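Local coordinates for PA0821 (Pseudomonas aeruginosa, PDB 7DRG), which probably acts as the immunity protein (antitoxin) that protects the cell from a putative VRR-NUC nuclease effector of the type VI secretion system, at residues E31-A36 and D192-S197; S57-F62 and Q94-M99; D104-L109 and R133-K138; D161-F166 and N356-R361; R226-S231 and Q326-L331. All coordinates share one frame; numbering follows the deposited sequence.

Contact 1 of 5, residues E31-A36 and D192-S197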
# COMPACT_ATOMS: atom_id res chain seq x y z
N GLU B 31 11.71 -9.39 10.52
CA GLU B 31 12.91 -9.85 11.21
C GLU B 31 13.23 -8.89 12.34
O GLU B 31 12.64 -7.82 12.47
CB GLU B 31 14.09 -9.99 10.24
CG GLU B 31 13.94 -11.18 9.32
CD GLU B 31 14.90 -11.15 8.14
OE1 GLU B 31 15.89 -10.39 8.20
OE2 GLU B 31 14.65 -11.87 7.16
N ASP B 32 14.21 -9.28 13.16
CA ASP B 32 14.46 -8.64 14.45
C ASP B 32 15.37 -7.41 14.31
O ASP B 32 16.42 -7.31 14.94
CB ASP B 32 15.04 -9.65 15.43
CG ASP B 32 14.97 -9.19 16.87
OD1 ASP B 32 14.19 -8.26 17.15
OD2 ASP B 32 15.69 -9.76 17.71
N TYR B 33 14.95 -6.47 13.47
CA TYR B 33 15.66 -5.20 13.34
C TYR B 33 14.67 -4.17 12.81
O TYR B 33 13.59 -4.52 12.33
CB TYR B 33 16.89 -5.30 12.43
CG TYR B 33 16.59 -5.43 10.95
CD1 TYR B 33 16.29 -6.67 10.38
CD2 TYR B 33 16.62 -4.32 10.10
CE1 TYR B 33 16.02 -6.80 9.03
CE2 TYR B 33 16.35 -4.44 8.74
CZ TYR B 33 16.04 -5.69 8.21
OH TYR B 33 15.76 -5.83 6.87
N ILE B 34 15.03 -2.90 12.91
CA ILE B 34 14.20 -1.81 12.41
C ILE B 34 14.58 -1.56 10.96
O ILE B 34 15.69 -1.11 10.67
CB ILE B 34 14.36 -0.54 13.25
CG1 ILE B 34 14.02 -0.82 14.72
CG2 ILE B 34 13.50 0.58 12.68
CD1 ILE B 34 14.32 0.35 15.65
N GLY B 35 13.67 -1.86 10.04
CA GLY B 35 13.98 -1.72 8.62
C GLY B 35 13.81 -0.32 8.07
O GLY B 35 14.47 0.04 7.09
N ALA B 36 12.91 0.45 8.66
CA ALA B 36 12.63 1.80 8.15
C ALA B 36 12.12 2.71 9.26
O ALA B 36 11.41 2.25 10.08
CB ALA B 36 11.61 1.72 7.03
N ASP B 192 17.82 -3.65 1.00
CA ASP B 192 17.14 -4.40 -0.05
C ASP B 192 15.92 -5.13 0.49
O ASP B 192 14.93 -5.32 -0.24
CB ASP B 192 18.10 -5.38 -0.73
CG ASP B 192 17.52 -5.97 -2.00
OD1 ASP B 192 17.28 -5.20 -2.96
OD2 ASP B 192 17.31 -7.20 -2.04
N ASN B 193 15.96 -5.55 1.76
CA ASN B 193 14.78 -6.14 2.39
C ASN B 193 13.67 -5.12 2.60
O ASN B 193 12.50 -5.49 2.74
CB ASN B 193 15.12 -6.71 3.77
CG ASN B 193 16.09 -7.87 3.71
OD1 ASN B 193 16.26 -8.50 2.67
ND2 ASN B 193 16.71 -8.16 4.85
N ASP B 194 14.02 -3.84 2.63
CA ASP B 194 13.13 -2.83 3.17
C ASP B 194 12.65 -1.82 2.14
O ASP B 194 11.71 -1.08 2.44
CB ASP B 194 13.82 -2.14 4.35
CG ASP B 194 14.13 -3.12 5.46
OD1 ASP B 194 13.18 -3.72 6.01
OD2 ASP B 194 15.32 -3.35 5.75
N GLU B 195 13.24 -1.78 0.95
CA GLU B 195 12.65 -1.00 -0.13
C GLU B 195 11.17 -1.31 -0.37
O GLU B 195 10.42 -0.38 -0.67
CB GLU B 195 13.44 -1.21 -1.43
CG GLU B 195 14.84 -0.61 -1.41
CD GLU B 195 15.55 -0.73 -2.75
OE1 GLU B 195 15.17 -1.60 -3.55
OE2 GLU B 195 16.50 0.06 -2.99
N PRO B 196 10.70 -2.56 -0.25
CA PRO B 196 9.25 -2.78 -0.43
C PRO B 196 8.40 -2.02 0.57
O PRO B 196 7.29 -1.58 0.22
CB PRO B 196 9.11 -4.30 -0.25
CG PRO B 196 10.42 -4.84 -0.65
CD PRO B 196 11.43 -3.84 -0.18
N SER B 197 8.87 -1.85 1.81
CA SER B 197 8.15 -1.03 2.77
C SER B 197 8.05 0.41 2.29
O SER B 197 6.98 1.03 2.40
CB SER B 197 8.83 -1.09 4.14
OG SER B 197 8.95 -2.42 4.61
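Tyr33 reaches over to the first turns of helix 191-204 from a corner in the chain beside strand 34-46, and meets Asp194 tip to tip. Just past that corner Gly35 and Ala36 form a classic beta bulge opposite Ile20 of strand 19-22, so the contact joins the bulged part of that strand to the helix. In Asp194, CB lies 3.6 Å from Gly35 O. CG comes next, anti to the carbonyl carbon (chi1 -61°) and 3.5 Å from Gly35 CA. Of the two carboxylate oxygens, OD1 touches Gly35 CA at 3.4 Å and accepts a hydrogen bond from the backbone N of Asn23, while OD2 accepts the phenol hydrogen, Tyr33 OH to Asp194 OD2 being 2.8 Å. That bond comes in on the syn side of the carboxylate, 21° out of its plane, and OD2 lies near the plane of the Tyr33 ring, at its edge. The phenol oxygen accepts as well as donates: Asn193 brings its amide N-H to it. Both roles of a buried hydroxyl are thereby filled from consecutive helix residues. The Asn193 bond runs 3.2 Å from ND2 to Tyr33 OH, with the oxygen lying almost exactly in the amide plane.

Contact 2 of 5, residues S57-F62 and Q94-M99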
# COMPACT_ATOMS: atom_id res chain seq x y z
N SER B 57 33.85 22.85 4.45
CA SER B 57 32.46 23.26 4.63
C SER B 57 31.59 22.09 5.05
O SER B 57 30.69 22.25 5.89
CB SER B 57 31.93 23.91 3.35
OG SER B 57 32.48 25.22 3.22
N LEU B 58 31.86 20.90 4.51
CA LEU B 58 31.14 19.71 4.96
C LEU B 58 31.40 19.45 6.43
O LEU B 58 30.50 19.02 7.17
CB LEU B 58 31.56 18.50 4.12
CG LEU B 58 31.02 18.46 2.69
CD1 LEU B 58 31.75 17.39 1.88
CD2 LEU B 58 29.51 18.18 2.70
N CYS B 59 32.63 19.69 6.89
CA CYS B 59 32.94 19.50 8.30
C CYS B 59 32.23 20.53 9.16
O CYS B 59 31.84 20.22 10.29
CB CYS B 59 34.44 19.57 8.52
SG CYS B 59 35.27 18.10 7.88
N GLN B 60 32.07 21.76 8.65
CA GLN B 60 31.29 22.76 9.38
C GLN B 60 29.82 22.37 9.43
O GLN B 60 29.16 22.56 10.46
CB GLN B 60 31.49 24.14 8.76
CG GLN B 60 30.64 25.26 9.37
CD GLN B 60 30.98 25.60 10.82
OE1 GLN B 60 32.10 25.42 11.28
NE2 GLN B 60 29.99 26.13 11.54
N CYS B 61 29.30 21.80 8.33
CA CYS B 61 27.95 21.25 8.36
C CYS B 61 27.81 20.20 9.46
O CYS B 61 26.83 20.20 10.22
CB CYS B 61 27.58 20.63 7.01
SG CYS B 61 27.42 21.77 5.63
N PHE B 62 28.78 19.28 9.55
CA PHE B 62 28.69 18.24 10.56
C PHE B 62 28.78 18.82 11.97
O PHE B 62 28.08 18.35 12.88
CB PHE B 62 29.75 17.17 10.35
CG PHE B 62 29.61 16.00 11.27
CD1 PHE B 62 28.47 15.21 11.22
CD2 PHE B 62 30.59 15.69 12.20
CE1 PHE B 62 28.30 14.13 12.08
CE2 PHE B 62 30.43 14.60 13.06
CZ PHE B 62 29.28 13.82 12.99
N GLN B 94 37.12 8.85 15.10
CA GLN B 94 37.93 10.05 15.02
C GLN B 94 37.06 11.23 14.59
O GLN B 94 36.02 11.04 13.95
CB GLN B 94 39.06 9.87 14.02
CG GLN B 94 40.05 8.77 14.36
CD GLN B 94 41.08 8.59 13.27
OE1 GLN B 94 40.78 8.05 12.20
NE2 GLN B 94 42.30 9.05 13.52
N PRO B 95 37.46 12.46 14.92
CA PRO B 95 36.75 13.62 14.38
C PRO B 95 36.73 13.58 12.86
O PRO B 95 37.67 13.12 12.21
CB PRO B 95 37.59 14.81 14.89
CG PRO B 95 38.19 14.30 16.14
CD PRO B 95 38.49 12.84 15.89
N LEU B 96 35.62 14.07 12.30
CA LEU B 96 35.48 14.08 10.84
C LEU B 96 36.63 14.84 10.18
O LEU B 96 37.16 14.39 9.16
CB LEU B 96 34.13 14.67 10.44
CG LEU B 96 33.80 14.64 8.95
CD1 LEU B 96 33.84 13.20 8.45
CD2 LEU B 96 32.42 15.24 8.70
N ARG B 97 37.06 15.97 10.77
CA ARG B 97 38.17 16.72 10.19
C ARG B 97 39.46 15.91 10.16
O ARG B 97 40.30 16.09 9.27
CB ARG B 97 38.39 18.02 10.96
CG ARG B 97 37.28 19.04 10.77
CD ARG B 97 37.41 20.22 11.74
NE ARG B 97 36.14 20.94 11.86
CZ ARG B 97 35.76 21.91 11.05
NH1 ARG B 97 36.55 22.28 10.06
NH2 ARG B 97 34.58 22.50 11.24
N GLU B 98 39.64 15.01 11.13
CA GLU B 98 40.85 14.19 11.16
C GLU B 98 40.81 13.13 10.07
O GLU B 98 41.83 12.86 9.42
CB GLU B 98 41.02 13.56 12.54
CG GLU B 98 42.33 12.80 12.75
CD GLU B 98 43.55 13.70 12.95
OE1 GLU B 98 43.40 14.89 13.29
OE2 GLU B 98 44.68 13.19 12.76
N MSE B 99 39.65 12.53 9.83
CA MSE B 99 39.52 11.52 8.79
C MSE B 99 39.65 12.16 7.41
O MSE B 99 40.29 11.60 6.52
CB MSE B 99 38.20 10.77 8.93
CG MSE B 99 38.18 9.85 10.13
SE MSE B 99 36.52 8.85 10.27
CE MSE B 99 35.33 10.31 10.81
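Cys59 and Arg97 bring the two backbones nearest, their CA atoms 6.2 Å apart, where the middle of helix 52-69 passes the first turn of helix 96-101; Pro95 is the N-cap residue of the latter. Cys59 points toward the other helix. Its SG touches Arg97 CG at 3.6 Å and Leu96 CG at 3.9 Å. The Arg97 chain then runs extended from CG to NE and lays its guanidinium over the cysteine, with Cys59 CB 3.7 Å from the plane and over its centre. This is apolar helix-to-helix packing edged by a charged group; Arg97 NH2 makes a salt bridge to Asp63, one residue beyond 57-62. Deeper in, Leu96 has CG anti to its backbone N (chi1 -175°), and its CD2 methyl lies 3.7 Å from Phe62 CB and 3.9 Å from Phe62 CG. The Phe62 ring goes on to stack with Tyr113 and to meet Phe127, while Leu96 also touches Phe111 of strand 109-114. At the outer margin, Gln60 and Arg97 run side by side, pointing the same way, with OE1 3.8 Å from NH2.

Contact 3 of 5, residues D104-L109 and R133-K138; sequences DEDDHL and RSWQAK
Ser134 N gives its hydrogen to Glu105 O over 2.7 Å, and Arg133 NH1 gives one to Asp106 O at 3.0 Å. The acceptors are the two central residues of a type I beta turn, Asp104 to Asp107, and the donors stand at the N-terminus of helix 134-139, where Arg133 is the N-cap residue. The turn thus faces the helix start with its carbonyls. Asp104 steadies it from within through an Asx turn, its OD1 accepting from Asp106 N. Arg133 reaches out on a chain extended from CG to NE, and Asp106 O lies at the edge of its guanidinium, 12° out of the plane. Water 1 donates to Asp107 OD1 and accepts a weak bond from the same NH1. On the helix side, the backbone N of Arg133 is held by Gln136 OE1 at 3.0 Å. Over one face of the guanidinium sits His108 CB, 3.5 Å above the plane and displaced toward the rim, while the imidazole's ND1 is bonded to Gly131 O. Glu105 and Ser134 pack through their CB atoms, 3.8 Å apart. Trp135 is turned so that CG lies between its backbone N and carbonyl carbon (chi1 63°). Its CD1 edge meets the carboxylate of Asp106 at 3.3 Å from OD1, and Trp135 N makes a long, weak bond of 3.5 Å to that same oxygen, Asp106 OD1.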
# COMPACT_ATOMS: atom_id res chain seq x y z
N ASP B 104 43.12 12.82 0.10
CA ASP B 104 43.39 13.82 -0.92
C ASP B 104 42.26 13.81 -1.95
O ASP B 104 41.23 13.14 -1.77
CB ASP B 104 44.77 13.60 -1.57
CG ASP B 104 44.92 12.22 -2.22
OD1 ASP B 104 43.92 11.58 -2.59
OD2 ASP B 104 46.09 11.78 -2.36
N GLU B 105 42.46 14.56 -3.03
CA GLU B 105 41.38 14.81 -3.97
C GLU B 105 40.93 13.55 -4.70
O GLU B 105 39.80 13.52 -5.21
CB GLU B 105 41.79 15.88 -4.99
CG GLU B 105 42.99 15.50 -5.84
CD GLU B 105 44.29 16.10 -5.33
OE1 GLU B 105 44.37 16.48 -4.14
OE2 GLU B 105 45.24 16.20 -6.14
N ASP B 106 41.76 12.51 -4.76
CA ASP B 106 41.37 11.28 -5.44
C ASP B 106 40.74 10.25 -4.51
O ASP B 106 40.37 9.17 -4.98
CB ASP B 106 42.58 10.67 -6.15
CG ASP B 106 42.89 11.38 -7.45
OD1 ASP B 106 41.94 11.79 -8.14
OD2 ASP B 106 44.09 11.53 -7.78
N ASP B 107 40.58 10.55 -3.23
CA ASP B 107 39.84 9.66 -2.35
C ASP B 107 38.34 9.92 -2.46
O ASP B 107 37.90 11.03 -2.76
CB ASP B 107 40.30 9.83 -0.90
CG ASP B 107 41.68 9.26 -0.66
OD1 ASP B 107 41.94 8.12 -1.10
OD2 ASP B 107 42.51 9.95 -0.03
N HIS B 108 37.56 8.87 -2.23
CA HIS B 108 36.11 8.94 -2.24
C HIS B 108 35.61 9.25 -0.83
O HIS B 108 36.00 8.58 0.13
CB HIS B 108 35.52 7.62 -2.75
CG HIS B 108 34.07 7.42 -2.45
ND1 HIS B 108 33.08 8.25 -2.92
CD2 HIS B 108 33.43 6.44 -1.75
CE1 HIS B 108 31.90 7.81 -2.51
NE2 HIS B 108 32.09 6.72 -1.80
N LEU B 109 34.78 10.28 -0.70
CA LEU B 109 34.20 10.59 0.60
C LEU B 109 33.07 9.63 0.88
O LEU B 109 32.12 9.54 0.10
CB LEU B 109 33.68 12.02 0.65
CG LEU B 109 34.64 13.13 0.28
CD1 LEU B 109 34.07 14.44 0.77
CD2 LEU B 109 36.01 12.85 0.86
N ARG B 133 35.37 11.19 -6.32
CA ARG B 133 36.79 11.45 -6.45
C ARG B 133 37.06 12.49 -7.53
O ARG B 133 36.27 12.67 -8.46
CB ARG B 133 37.54 10.15 -6.81
CG ARG B 133 37.22 8.98 -5.92
CD ARG B 133 37.70 7.69 -6.57
NE ARG B 133 37.30 6.51 -5.83
CZ ARG B 133 38.02 5.97 -4.85
NH1 ARG B 133 39.17 6.52 -4.49
NH2 ARG B 133 37.59 4.88 -4.22
N SER B 134 38.21 13.16 -7.42
CA SER B 134 38.58 14.17 -8.40
C SER B 134 38.54 13.61 -9.82
O SER B 134 37.99 14.25 -10.73
CB SER B 134 39.98 14.72 -8.08
OG SER B 134 40.46 15.53 -9.14
N TRP B 135 39.12 12.43 -10.05
CA TRP B 135 39.15 11.88 -11.41
C TRP B 135 37.77 11.44 -11.86
O TRP B 135 37.46 11.52 -13.06
CB TRP B 135 40.14 10.72 -11.52
CG TRP B 135 39.82 9.52 -10.69
CD1 TRP B 135 40.36 9.21 -9.48
CD2 TRP B 135 38.92 8.44 -11.01
NE1 TRP B 135 39.86 8.02 -9.02
CE2 TRP B 135 38.97 7.53 -9.94
CE3 TRP B 135 38.07 8.17 -12.09
CZ2 TRP B 135 38.21 6.36 -9.91
CZ3 TRP B 135 37.32 7.01 -12.07
CH2 TRP B 135 37.39 6.12 -10.98
N GLN B 136 36.93 10.98 -10.93
CA GLN B 136 35.55 10.66 -11.28
C GLN B 136 34.81 11.89 -11.77
O GLN B 136 34.10 11.84 -12.78
CB GLN B 136 34.84 10.05 -10.07
CG GLN B 136 35.17 8.58 -9.86
CD GLN B 136 34.59 8.02 -8.57
OE1 GLN B 136 34.31 8.75 -7.63
NE2 GLN B 136 34.41 6.70 -8.53
N ALA B 137 34.98 13.02 -11.07
CA ALA B 137 34.36 14.27 -11.49
C ALA B 137 34.88 14.70 -12.86
O ALA B 137 34.11 15.18 -13.69
CB ALA B 137 34.60 15.36 -10.45
N LYS B 138 36.18 14.53 -13.11
CA LYS B 138 36.72 14.93 -14.39
C LYS B 138 36.31 13.99 -15.51
O LYS B 138 36.31 14.40 -16.68
CB LYS B 138 38.24 15.04 -14.31
CG LYS B 138 38.70 16.30 -13.56
CD LYS B 138 40.21 16.35 -13.41
CE LYS B 138 40.61 16.76 -12.00
NZ LYS B 138 40.35 18.19 -11.68
O HOH W 1 42.15 6.28 -3.17

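Contact 4 of 5, residues D161-F166 and N356-R361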
# COMPACT_ATOMS: atom_id res chain seq x y z
N ASP B 161 14.96 24.22 13.81
CA ASP B 161 16.34 23.72 13.84
C ASP B 161 16.73 23.05 12.52
O ASP B 161 17.78 23.38 11.94
CB ASP B 161 16.54 22.75 15.00
CG ASP B 161 16.69 23.46 16.33
OD1 ASP B 161 16.46 24.69 16.40
OD2 ASP B 161 17.06 22.78 17.32
N PHE B 162 15.94 22.08 12.06
CA PHE B 162 16.26 21.43 10.79
C PHE B 162 16.26 22.44 9.65
O PHE B 162 17.16 22.43 8.80
CB PHE B 162 15.27 20.30 10.51
CG PHE B 162 15.45 19.66 9.17
CD1 PHE B 162 14.88 20.21 8.04
CD2 PHE B 162 16.21 18.50 9.03
CE1 PHE B 162 15.06 19.65 6.80
CE2 PHE B 162 16.38 17.92 7.78
CZ PHE B 162 15.81 18.50 6.67
N LEU B 163 15.26 23.32 9.62
CA LEU B 163 15.19 24.33 8.58
C LEU B 163 16.46 25.19 8.56
O LEU B 163 17.02 25.44 7.49
CB LEU B 163 13.95 25.19 8.82
CG LEU B 163 13.75 26.43 7.96
CD1 LEU B 163 13.69 26.06 6.50
CD2 LEU B 163 12.47 27.15 8.41
N GLN B 164 16.93 25.61 9.74
CA GLN B 164 18.17 26.38 9.81
C GLN B 164 19.35 25.59 9.26
O GLN B 164 20.20 26.15 8.55
CB GLN B 164 18.44 26.81 11.25
CG GLN B 164 19.60 27.78 11.39
CD GLN B 164 19.26 29.16 10.86
OE1 GLN B 164 18.39 29.85 11.40
NE2 GLN B 164 19.94 29.56 9.79
N LEU B 165 19.43 24.30 9.57
CA LEU B 165 20.51 23.47 9.03
C LEU B 165 20.44 23.42 7.51
O LEU B 165 21.46 23.56 6.83
CB LEU B 165 20.44 22.05 9.60
CG LEU B 165 20.68 21.84 11.09
CD1 LEU B 165 20.52 20.35 11.42
CD2 LEU B 165 22.06 22.35 11.51
N PHE B 166 19.24 23.20 6.96
CA PHE B 166 19.12 23.06 5.51
C PHE B 166 19.58 24.32 4.80
O PHE B 166 20.31 24.25 3.80
CB PHE B 166 17.67 22.71 5.14
CG PHE B 166 17.51 22.22 3.73
CD1 PHE B 166 17.76 20.90 3.41
CD2 PHE B 166 17.12 23.09 2.72
CE1 PHE B 166 17.62 20.45 2.11
CE2 PHE B 166 16.98 22.65 1.42
CZ PHE B 166 17.23 21.32 1.12
N ASN B 356 7.43 29.33 12.50
CA ASN B 356 7.68 28.21 11.59
C ASN B 356 8.49 28.60 10.36
O ASN B 356 8.67 27.77 9.46
CB ASN B 356 6.36 27.54 11.19
CG ASN B 356 5.36 28.51 10.60
OD1 ASN B 356 5.72 29.45 9.90
ND2 ASN B 356 4.08 28.28 10.89
N THR B 357 9.02 29.82 10.30
CA THR B 357 9.93 30.25 9.24
C THR B 357 11.15 30.89 9.88
O THR B 357 11.12 31.27 11.06
CB THR B 357 9.29 31.27 8.28
OG1 THR B 357 8.86 32.43 9.02
CG2 THR B 357 8.09 30.67 7.56
N LEU B 358 12.23 31.00 9.09
CA LEU B 358 13.40 31.75 9.56
C LEU B 358 13.19 33.24 9.32
O LEU B 358 12.59 33.63 8.31
CB LEU B 358 14.67 31.30 8.86
CG LEU B 358 15.00 29.81 8.90
CD1 LEU B 358 16.32 29.57 8.19
CD2 LEU B 358 15.07 29.30 10.33
N PRO B 359 13.68 34.10 10.22
CA PRO B 359 13.51 35.54 10.01
C PRO B 359 14.12 36.06 8.72
O PRO B 359 13.69 37.12 8.24
CB PRO B 359 14.20 36.16 11.24
CG PRO B 359 14.98 35.04 11.88
CD PRO B 359 14.25 33.78 11.53
N GLU B 360 15.08 35.36 8.13
CA GLU B 360 15.73 35.86 6.93
C GLU B 360 14.94 35.59 5.66
O GLU B 360 15.44 35.89 4.56
CB GLU B 360 17.13 35.25 6.80
CG GLU B 360 17.15 33.78 6.42
CD GLU B 360 18.53 33.18 6.59
OE1 GLU B 360 18.97 33.00 7.75
OE2 GLU B 360 19.19 32.89 5.56
N ARG B 361 13.72 35.04 5.76
CA ARG B 361 12.91 34.84 4.57
C ARG B 361 12.77 36.16 3.83
O ARG B 361 12.74 37.23 4.43
CB ARG B 361 11.52 34.29 4.94
CG ARG B 361 10.65 35.26 5.70
CD ARG B 361 9.25 34.72 5.92
NE ARG B 361 8.47 34.65 4.68
CZ ARG B 361 7.14 34.56 4.65
NH1 ARG B 361 6.44 34.55 5.78
NH2 ARG B 361 6.50 34.49 3.48
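Leu163 and Leu358 meet through different first torsions: in Leu163 CG is anti to the backbone N (chi1 172°), in Leu358 it is anti to the carbonyl carbon (chi1 -54°). The two side chains slide past each other in opposite directions, with Leu163 CD2 3.7 Å from Leu358 CG and Leu163 CG equally close to that atom. Gln164, one residue on, bends at chi2 (72°) and folds its amide across the end of Leu358. Its OE1 lies 3.5 Å from Leu358 CD2, and its CD is 4.0 Å from Leu358 CD1. NE2 of that amide is bonded within its own helix, to Asp168 OD1. Leu163 CD2 also reaches back along the C-terminal segment, 4.0 Å from Asn356 O and 4.1 Å from Thr357 CA. Beyond Leu358 the chain makes a type I beta turn to Arg361, and Glu360 in that turn forms a salt bridge with Arg171 farther along the helix. This is plain packing of the C-terminal tail on helix 161-173. Beside it run strands 259-264 and 267-272: Tyr262 OH takes the Leu358 N-H, Gln271 donates to Asn356 O, and Leu163 touches both residues as well as Leu233 of strand 233-237.

Contact 5 of 5, residues R226-S231 and Q326-L331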
# COMPACT_ATOMS: atom_id res chain seq x y z
N ARG B 226 17.52 19.60 -14.38
CA ARG B 226 16.15 19.38 -13.94
C ARG B 226 16.16 18.96 -12.48
O ARG B 226 17.22 18.84 -11.86
CB ARG B 226 15.46 18.34 -14.84
CG ARG B 226 15.33 18.82 -16.27
CD ARG B 226 14.37 17.99 -17.09
NE ARG B 226 14.02 18.71 -18.31
CZ ARG B 226 12.87 18.58 -18.95
NH1 ARG B 226 11.96 17.73 -18.49
NH2 ARG B 226 12.64 19.28 -20.05
N ILE B 227 14.96 18.76 -11.91
CA ILE B 227 14.84 18.34 -10.51
C ILE B 227 14.01 17.07 -10.41
O ILE B 227 13.16 16.77 -11.26
CB ILE B 227 14.21 19.43 -9.61
CG1 ILE B 227 12.80 19.79 -10.08
CG2 ILE B 227 15.11 20.66 -9.55
CD1 ILE B 227 12.07 20.72 -9.14
N LYS B 228 14.27 16.32 -9.34
CA LYS B 228 13.54 15.08 -9.09
C LYS B 228 12.15 15.35 -8.54
O LYS B 228 11.16 14.75 -9.00
CB LYS B 228 14.33 14.21 -8.12
CG LYS B 228 13.64 12.92 -7.71
CD LYS B 228 14.30 12.39 -6.45
CE LYS B 228 13.55 11.21 -5.86
NZ LYS B 228 14.16 10.81 -4.55
N THR B 229 12.05 16.22 -7.55
CA THR B 229 10.79 16.37 -6.83
C THR B 229 10.81 17.68 -6.05
O THR B 229 11.87 18.22 -5.73
CB THR B 229 10.55 15.20 -5.87
OG1 THR B 229 9.26 15.34 -5.26
CG2 THR B 229 11.61 15.20 -4.76
N VAL B 230 9.61 18.16 -5.76
CA VAL B 230 9.42 19.17 -4.73
C VAL B 230 9.10 18.45 -3.42
O VAL B 230 8.68 17.29 -3.40
CB VAL B 230 8.32 20.17 -5.11
CG1 VAL B 230 8.52 20.67 -6.54
CG2 VAL B 230 6.93 19.54 -4.96
N SER B 231 9.31 19.14 -2.31
CA SER B 231 8.85 18.65 -1.01
C SER B 231 8.64 19.86 -0.12
O SER B 231 8.41 20.97 -0.62
CB SER B 231 9.85 17.63 -0.42
OG SER B 231 9.23 16.92 0.64
N GLN B 326 5.94 6.99 -12.94
CA GLN B 326 4.65 7.47 -12.45
C GLN B 326 4.80 8.17 -11.10
O GLN B 326 4.12 9.17 -10.84
CB GLN B 326 3.66 6.31 -12.36
CG GLN B 326 3.20 5.80 -13.71
CD GLN B 326 2.46 6.85 -14.51
OE1 GLN B 326 2.76 7.09 -15.68
NE2 GLN B 326 1.47 7.49 -13.88
N TRP B 327 5.68 7.67 -10.24
CA TRP B 327 5.91 8.31 -8.95
C TRP B 327 6.32 9.77 -9.13
O TRP B 327 5.90 10.64 -8.35
CB TRP B 327 6.96 7.55 -8.15
CG TRP B 327 7.20 8.20 -6.81
CD1 TRP B 327 6.48 8.01 -5.67
CD2 TRP B 327 8.19 9.19 -6.50
NE1 TRP B 327 6.96 8.79 -4.66
CE2 TRP B 327 8.02 9.53 -5.14
CE3 TRP B 327 9.21 9.81 -7.23
CZ2 TRP B 327 8.82 10.47 -4.49
CZ3 TRP B 327 10.01 10.75 -6.58
CH2 TRP B 327 9.81 11.07 -5.23
N LEU B 328 7.13 10.07 -10.15
CA LEU B 328 7.57 11.44 -10.38
C LEU B 328 6.39 12.38 -10.60
O LEU B 328 6.48 13.58 -10.29
CB LEU B 328 8.50 11.49 -11.60
CG LEU B 328 9.85 10.79 -11.47
CD1 LEU B 328 10.58 10.80 -12.81
CD2 LEU B 328 10.68 11.48 -10.40
N LYS B 329 5.29 11.86 -11.15
CA LYS B 329 4.13 12.65 -11.53
C LYS B 329 3.04 12.67 -10.46
O LYS B 329 1.95 13.18 -10.73
CB LYS B 329 3.51 12.11 -12.82
CG LYS B 329 4.46 11.84 -13.98
CD LYS B 329 3.66 11.19 -15.13
CE LYS B 329 4.54 10.44 -16.12
NZ LYS B 329 5.37 11.36 -16.96
N ARG B 330 3.32 12.16 -9.26
CA ARG B 330 2.26 11.90 -8.29
C ARG B 330 1.52 13.15 -7.83
O ARG B 330 0.37 13.04 -7.37
CB ARG B 330 2.83 11.17 -7.07
CG ARG B 330 3.78 12.01 -6.27
CD ARG B 330 4.71 11.18 -5.38
NE ARG B 330 5.49 12.12 -4.58
CZ ARG B 330 6.50 12.84 -5.05
NH1 ARG B 330 6.90 12.71 -6.31
NH2 ARG B 330 7.12 13.71 -4.25
N LEU B 331 2.12 14.33 -7.94
CA LEU B 331 1.49 15.56 -7.48
C LEU B 331 0.81 16.35 -8.60
O LEU B 331 0.18 17.38 -8.32
CB LEU B 331 2.53 16.44 -6.78
CG LEU B 331 3.21 15.85 -5.54
CD1 LEU B 331 4.43 16.69 -5.13
CD2 LEU B 331 2.22 15.80 -4.39
O HOH W 2 8.37 14.41 -8.34
O HOH W 3 7.24 15.30 -1.78
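Lys228 opens the contact by running extended past Trp327 at about a right angle, its CE 3.6 Å from Trp327 CZ3, to place NZ in a salt bridge with Asp209 and a hydrogen bond to Val210 O. Its carbonyl O lies 3.6 Å from Leu328 CD2 and takes a hydrogen from water 2, which also donates to Leu328 O and accepts from Arg330 NH1. Thr229 follows, its OG1 accepting from Arg330 NH2 over 2.9 Å in an almost straight bond (178°). That guanidinium is also fixed from its own segment, NH1 bonding Trp327 O at 3.1 Å and Trp327 CZ2 lying 3.3 Å from the plane, over its centre; NE bonds Pro206 O. Val230 O takes the Thr229 hydroxyl hydrogen and, through water 3, joins the same NH2, while CG2 lies 3.8 Å from Leu331 CD1. The junction ties the loop before strand 233-237 to helix 321-328, with helix 288-297 against Val230 and Leu331, strand 177-180 against Thr229, and Leu319 of the second subunit against Trp327.

From the N terminus, contact 1 opens first, at strand 34-46, and closes at helix 191-204, a loop of 155 residues. Within that span contact 2, joining helices 52-69 and 96-101, and then contact 3, joining the turn before strand 109-114 to helix 134-139, close in series; they touch where Leu58 CD1 packs on Leu109 CD1 at 3.9 Å. Contact 4 starts at helix 161-173, before contact 1 has closed, and ends in the C-terminal tail, so the two cross, on opposite sides of the chain's centre. Inside its wide loop contact 5 ties the loop before strand 233-237 to helix 321-328, its nearest atoms about 8 Å from those of contact 4.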